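Local coordinates for AA9 family lytic polysaccharide monooxygenase B (Heterobasidion irregulare TC 32-1, PDB 5NNS), which oxidatively cleaves glycosidic bonds in crystalline and amorphous polysaccharides at C1, using a single active-site copper ion, at residues A[155-160]-A[165-170]; A[200-205]-A[216-221]. One frame throughout, in Å; residues are numbered along the deposited sequence.

Contact 1: residues A[155-160]-A[165-170]; sequences LLAIHT and QFYPEC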
loop_
_atom_site.group_PDB
_atom_site.type_symbol
_atom_site.label_atom_id
_atom_site.label_comp_id
_atom_site.label_asym_id
_atom_site.label_seq_id
_atom_site.Cartn_x
_atom_site.Cartn_y
_atom_site.Cartn_z
ATOM N N LEU A 155 3.284 4.281 -0.383
ATOM C CA LEU A 155 3.633 5.690 -0.367
ATOM C C LEU A 155 4.327 5.993 -1.669
ATOM O O LEU A 155 5.226 5.256 -2.081
ATOM C CB LEU A 155 4.560 6.000 0.803
ATOM C CG LEU A 155 4.043 5.641 2.198
ATOM C CD1 LEU A 155 5.012 6.137 3.261
ATOM C CD2 LEU A 155 2.654 6.201 2.461
ATOM N N LEU A 156 3.893 7.059 -2.328
ATOM C CA LEU A 156 4.513 7.522 -3.558
ATOM C C LEU A 156 5.109 8.884 -3.248
ATOM O O LEU A 156 4.406 9.886 -3.267
ATOM C CB LEU A 156 3.485 7.593 -4.693
ATOM C CG LEU A 156 3.888 8.307 -5.990
ATOM C CD1 LEU A 156 5.228 7.815 -6.514
ATOM C CD2 LEU A 156 2.800 8.174 -7.050
ATOM N N ALA A 157 6.401 8.896 -2.931
ATOM C CA ALA A 157 7.140 10.126 -2.679
ATOM C C ALA A 157 7.595 10.718 -4.009
ATOM O O ALA A 157 8.282 10.047 -4.775
ATOM C CB ALA A 157 8.335 9.856 -1.775
ATOM N N ILE A 158 7.217 11.973 -4.263
ATOM C CA ILE A 158 7.475 12.649 -5.548
ATOM C C ILE A 158 8.259 13.963 -5.376
ATOM O O ILE A 158 8.111 14.908 -6.158
ATOM C CB ILE A 158 6.157 12.876 -6.334
ATOM C CG1 ILE A 158 5.168 13.765 -5.562
ATOM C CG2 ILE A 158 5.519 11.534 -6.655
ATOM C CD1 ILE A 158 3.920 14.107 -6.352
ATOM N N HIS A 159 9.101 13.983 -4.347
ATOM C CA HIS A 159 9.969 15.112 -4.027
ATOM C C HIS A 159 11.192 15.240 -4.943
ATOM O O HIS A 159 11.807 16.309 -4.980
ATOM C CB HIS A 159 10.441 15.035 -2.565
ATOM C CG HIS A 159 11.169 13.771 -2.232
ATOM N ND1 HIS A 159 10.515 12.607 -1.888
ATOM C CD2 HIS A 159 12.490 13.483 -2.209
ATOM C CE1 HIS A 159 11.403 11.656 -1.661
ATOM N NE2 HIS A 159 12.608 12.164 -1.843
ATOM N N THR A 160 11.567 14.160 -5.637
ATOM C CA THR A 160 12.660 14.204 -6.624
ATOM C C THR A 160 12.088 14.301 -8.029
ATOM O O THR A 160 11.337 13.424 -8.450
ATOM C CB THR A 160 13.552 12.955 -6.535
ATOM O OG1 THR A 160 14.074 12.859 -5.215
ATOM C CG2 THR A 160 14.719 13.020 -7.517
ATOM N N GLN A 165 9.118 7.491 -6.314
ATOM C CA GLN A 165 9.604 6.567 -5.309
ATOM C C GLN A 165 8.407 5.856 -4.689
ATOM O O GLN A 165 7.684 6.435 -3.870
ATOM C CB GLN A 165 10.388 7.320 -4.253
ATOM C CG GLN A 165 11.703 7.880 -4.772
ATOM C CD GLN A 165 12.472 8.640 -3.712
ATOM O OE1 GLN A 165 12.177 8.557 -2.516
ATOM N NE2 GLN A 165 13.465 9.395 -4.150
ATOM N N PHE A 166 8.202 4.612 -5.115
ATOM C CA PHE A 166 7.146 3.756 -4.610
ATOM C C PHE A 166 7.674 2.959 -3.423
ATOM O O PHE A 166 8.734 2.333 -3.516
ATOM C CB PHE A 166 6.680 2.796 -5.706
ATOM C CG PHE A 166 6.140 3.489 -6.923
ATOM C CD1 PHE A 166 4.798 3.831 -7.001
ATOM C CD2 PHE A 166 6.969 3.805 -7.996
ATOM C CE1 PHE A 166 4.293 4.475 -8.122
ATOM C CE2 PHE A 166 6.470 4.439 -9.118
ATOM C CZ PHE A 166 5.129 4.779 -9.180
ATOM N N TYR A 167 6.941 2.997 -2.311
ATOM C CA TYR A 167 7.290 2.243 -1.100
ATOM C C TYR A 167 6.102 1.367 -0.707
ATOM O O TYR A 167 5.241 1.807 0.062
ATOM C CB TYR A 167 7.619 3.183 0.046
ATOM C CG TYR A 167 8.825 4.062 -0.161
ATOM C CD1 TYR A 167 10.104 3.599 0.133
ATOM C CD2 TYR A 167 8.684 5.370 -0.612
ATOM C CE1 TYR A 167 11.209 4.414 -0.030
ATOM C CE2 TYR A 167 9.781 6.192 -0.783
ATOM C CZ TYR A 167 11.041 5.714 -0.475
ATOM O OH TYR A 167 12.136 6.510 -0.657
ATOM N N PRO A 168 6.036 0.135 -1.252
ATOM C CA PRO A 168 4.922 -0.763 -0.970
ATOM C C PRO A 168 5.258 -1.852 0.035
ATOM O O PRO A 168 6.358 -2.386 0.004
ATOM C CB PRO A 168 4.661 -1.393 -2.336
ATOM C CG PRO A 168 6.012 -1.468 -2.963
ATOM C CD PRO A 168 6.868 -0.391 -2.351
ATOM N N GLU A 169 4.314 -2.173 0.919
ATOM C CA GLU A 169 4.376 -3.400 1.725
ATOM C C GLU A 169 3.031 -4.109 1.700
ATOM O O GLU A 169 1.998 -3.482 1.455
ATOM C CB GLU A 169 4.792 -3.113 3.169
ATOM C CG GLU A 169 6.292 -3.010 3.390
ATOM C CD GLU A 169 6.884 -1.689 2.942
ATOM O OE1 GLU A 169 6.311 -0.628 3.275
ATOM O OE2 GLU A 169 7.941 -1.708 2.272
ATOM N N CYS A 170 3.068 -5.418 1.953
ATOM C CA CYS A 170 1.883 -6.283 1.933
ATOM C C CYS A 170 1.728 -7.060 3.228
ATOM O O CYS A 170 2.718 -7.483 3.817
ATOM C CB CYS A 170 1.990 -7.278 0.786
ATOM S SG CYS A 170 1.791 -6.522 -0.837
#
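L155, L156 and A157 pair with Y167, F166 and Q165 at the closing end of a β-hairpin, a worked example of how two inner β-sandwich strands end in a copper site. L155 and Y167 exchange two backbone hydrogen bonds, as do A157 and Q165; L156 and F166 between them form a non-hydrogen-bonded pair. Here packing is close and apolar. L156 has CG anti to its backbone N (chi1 169°) and lies alongside F166, its CD1 over one ring face, 4.0 Å from the centroid. On the opposite face of the sheet, A157 CB meets the edge of the Y167 ring at CE2 (4.1 Å).

Past A157 comes a looser, polar end, where H159 and T160 are partly exposed but Q165 stays buried. The extended Q165 side chain crosses H159 with amide and imidazole planes 85° apart, OE1 lying 3.3 Å from H159 CE1. T160 OG1 stands 3.7 Å from Q165 NE2. The Y167 hydroxyl donates to Q165 OE1 (2.8 Å) from above the carbonyl plane. A leucine in place of Q165 would probably leave that hydroxyl without its acceptor and the tyrosine less firmly oriented.

Y167 is a copper ligand with H1 and H80, and H159 stacks on H80. The contact thus joins an apolar strand pair to a polar second shell, consistent with the O2-binding role inferred for H159 and Q165 from relatives.

Contact 2: residues A[200-205]-A[216-221]; sequences PGVNID and TIPGPA. With NAG (2-acetamido-2-deoxy-beta-D-glucopyranose), chain C; AKR (acrylic acid), chain N.
The flat acetamide of the NAG on N214 has P200 CB over one face, 3.6 Å from C7, and I204 CD1 beyond its methyl C8, while T216 N donates to O7 (2.8 Å, nearly straight at 171°) from a position displaced toward the opposite face. Both segments are irregular loop following the last strand of the AA9 β-sandwich, and the glycan is packed where they converge.

The puckered P218 ring presents CB and CG to V202 CG2, and G201 C lies 3.9 Å from the same CG. V202 has CG2 anti to its carbonyl carbon, beside the backbone N, which brings the methyl to within 3.4 Å of P218 CG, tighter than usual for two carbons. G201, having no CB, can bring its CA to 3.7 Å from T216 O, where a side chain would collide.

Around P218 the chain curves past a bound acrylic acid, with I217, G219 and P220 beside its carboxyl group; Q111 gives it a hydrogen bond, and K108 holds the P218 and P220 carbonyls. Between the loops no direct hydrogen bond forms; instead one water accepts from G201 N (2.7 Å) and donates to T216 O (2.8 Å).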
loop_
_atom_site.group_PDB
_atom_site.type_symbol
_atom_site.label_atom_id
_atom_site.label_comp_id
_atom_site.label_asym_id
_atom_site.label_seq_id
_atom_site.Cartn_x
_atom_site.Cartn_y
_atom_site.Cartn_z
ATOM N N PRO A 200 0.368 11.352 -15.139
ATOM C CA PRO A 200 0.766 12.687 -14.667
ATOM C C PRO A 200 1.229 12.745 -13.217
ATOM O O PRO A 200 2.050 13.591 -12.879
ATOM C CB PRO A 200 -0.501 13.528 -14.833
ATOM C CG PRO A 200 -1.322 12.801 -15.836
ATOM C CD PRO A 200 -1.012 11.349 -15.658
ATOM N N GLY A 201 0.695 11.859 -12.380
ATOM C CA GLY A 201 1.107 11.769 -10.984
ATOM C C GLY A 201 2.351 10.940 -10.709
ATOM O O GLY A 201 2.817 10.915 -9.571
ATOM N N VAL A 202 2.889 10.269 -11.732
ATOM C CA VAL A 202 4.045 9.370 -11.585
ATOM C C VAL A 202 5.335 10.002 -12.099
ATOM O O VAL A 202 6.355 9.945 -11.417
ATOM C CB VAL A 202 3.808 8.017 -12.304
ATOM C CG1 VAL A 202 5.053 7.125 -12.252
ATOM C CG2 VAL A 202 2.618 7.299 -11.682
ATOM N N ASN A 203 5.286 10.559 -13.308
ATOM C CA ASN A 203 6.419 11.233 -13.925
ATOM C C ASN A 203 6.156 12.724 -13.828
ATOM O O ASN A 203 5.609 13.340 -14.735
ATOM C CB ASN A 203 6.572 10.777 -15.382
ATOM C CG ASN A 203 7.801 11.356 -16.065
ATOM O OD1 ASN A 203 8.741 11.827 -15.413
ATOM N ND2 ASN A 203 7.810 11.298 -17.390
ATOM N N ILE A 204 6.559 13.296 -12.703
ATOM C CA ILE A 204 6.190 14.659 -12.342
ATOM C C ILE A 204 7.398 15.396 -11.794
ATOM O O ILE A 204 8.216 14.826 -11.075
ATOM C CB ILE A 204 5.020 14.665 -11.320
ATOM C CG1 ILE A 204 4.507 16.092 -11.068
ATOM C CG2 ILE A 204 5.407 13.996 -10.005
ATOM C CD1 ILE A 204 3.118 16.127 -10.471
ATOM N N ASP A 205 7.515 16.659 -12.174
ATOM C CA ASP A 205 8.493 17.567 -11.610
ATOM C C ASP A 205 7.661 18.641 -10.941
ATOM O O ASP A 205 7.173 19.551 -11.606
ATOM C CB ASP A 205 9.377 18.146 -12.724
ATOM C CG ASP A 205 10.333 19.241 -12.235
ATOM O OD1 ASP A 205 10.607 19.348 -11.017
ATOM O OD2 ASP A 205 10.826 19.992 -13.099
ATOM N N THR A 216 -3.811 14.173 -10.023
ATOM C CA THR A 216 -4.475 12.912 -10.292
ATOM C C THR A 216 -3.631 11.804 -9.682
ATOM O O THR A 216 -2.489 11.577 -10.094
ATOM C CB THR A 216 -4.650 12.702 -11.808
ATOM O OG1 THR A 216 -5.462 13.762 -12.322
ATOM C CG2 THR A 216 -5.310 11.343 -12.127
ATOM N N ILE A 217 -4.188 11.138 -8.679
ATOM C CA ILE A 217 -3.477 10.074 -8.001
ATOM C C ILE A 217 -3.425 8.921 -9.002
ATOM O O ILE A 217 -4.446 8.603 -9.610
ATOM C CB ILE A 217 -4.152 9.624 -6.687
ATOM C CG1 ILE A 217 -4.254 10.794 -5.703
ATOM C CG2 ILE A 217 -3.341 8.497 -6.044
ATOM C CD1 ILE A 217 -5.219 10.558 -4.557
ATOM N N PRO A 218 -2.236 8.318 -9.210
ATOM C CA PRO A 218 -2.135 7.155 -10.100
ATOM C C PRO A 218 -2.980 5.977 -9.637
ATOM O O PRO A 218 -3.315 5.877 -8.456
ATOM C CB PRO A 218 -0.648 6.776 -10.016
ATOM C CG PRO A 218 0.044 8.011 -9.562
ATOM C CD PRO A 218 -0.917 8.697 -8.660
ATOM N N GLY A 219 -3.290 5.081 -10.568
ATOM C CA GLY A 219 -4.032 3.868 -10.257
ATOM C C GLY A 219 -5.518 4.085 -10.395
ATOM O O GLY A 219 -5.946 5.154 -10.844
ATOM N N PRO A 220 -6.322 3.081 -10.001
ATOM C CA PRO A 220 -7.770 3.137 -10.222
ATOM C C PRO A 220 -8.517 4.018 -9.219
ATOM O O PRO A 220 -7.926 4.546 -8.272
ATOM C CB PRO A 220 -8.192 1.669 -10.070
ATOM C CG PRO A 220 -7.236 1.121 -9.074
ATOM C CD PRO A 220 -5.922 1.803 -9.385
ATOM N N ALA A 221 -9.820 4.165 -9.447
ATOM C CA ALA A 221 -10.703 4.814 -8.482
ATOM C C ALA A 221 -10.793 3.966 -7.216
ATOM O O ALA A 221 -10.470 2.767 -7.224
ATOM C CB ALA A 221 -12.089 5.033 -9.074
HETATM C C1 NAG C . -3.460 18.812 -13.657
HETATM C C2 NAG C . -2.892 17.463 -14.116
HETATM C C3 NAG C . -2.435 17.494 -15.565
HETATM C C4 NAG C . -3.573 17.949 -16.466
HETATM C C5 NAG C . -4.027 19.341 -16.024
HETATM C C6 NAG C . -5.229 19.775 -16.861
HETATM C C7 NAG C . -1.706 16.041 -12.491
HETATM C C8 NAG C . -0.413 15.802 -11.766
HETATM N N2 NAG C . -1.729 17.080 -13.326
HETATM O O3 NAG C . -1.975 16.193 -15.936
HETATM O O4 NAG C . -3.161 17.975 -17.842
HETATM O O5 NAG C . -4.381 19.351 -14.631
HETATM O O6 NAG C . -5.727 21.030 -16.388
HETATM O O7 NAG C . -2.671 15.320 -12.305
HETATM C CA AKR N . -9.031 8.987 -8.847
HETATM C CB AKR N . -9.851 9.268 -9.849
HETATM C C AKR N . -7.859 8.096 -9.024
HETATM O O AKR N . -7.621 7.586 -10.140
HETATM O OXT AKR N . -7.111 7.860 -8.050
HETATM O O HOH W 1 -1.384 10.108 -12.268
#

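How the contacts relate
The two contacts illustrate how one sandwich treats its core and its periphery. Contact 1 is built mainly on paired strands, its centre about 9 Å from that of the chain, and is ordered by a backbone ladder; contact 2 lies about 15 Å out, still largely buried though T216 is exposed beside the sugar, and its irregular loops rely on apolar packing and a bridging water. They nevertheless abut. L156 CD2 reaches P218 CG at 3.7 Å, F166 CZ meets V202 CG1 at 3.9 Å, and I158 packs on I204, so contact 2 lies against the hairpin on the side of L156 and F166. The other face carries Y167 of the copper site. D205, ending 200-205, binds the glucan chain.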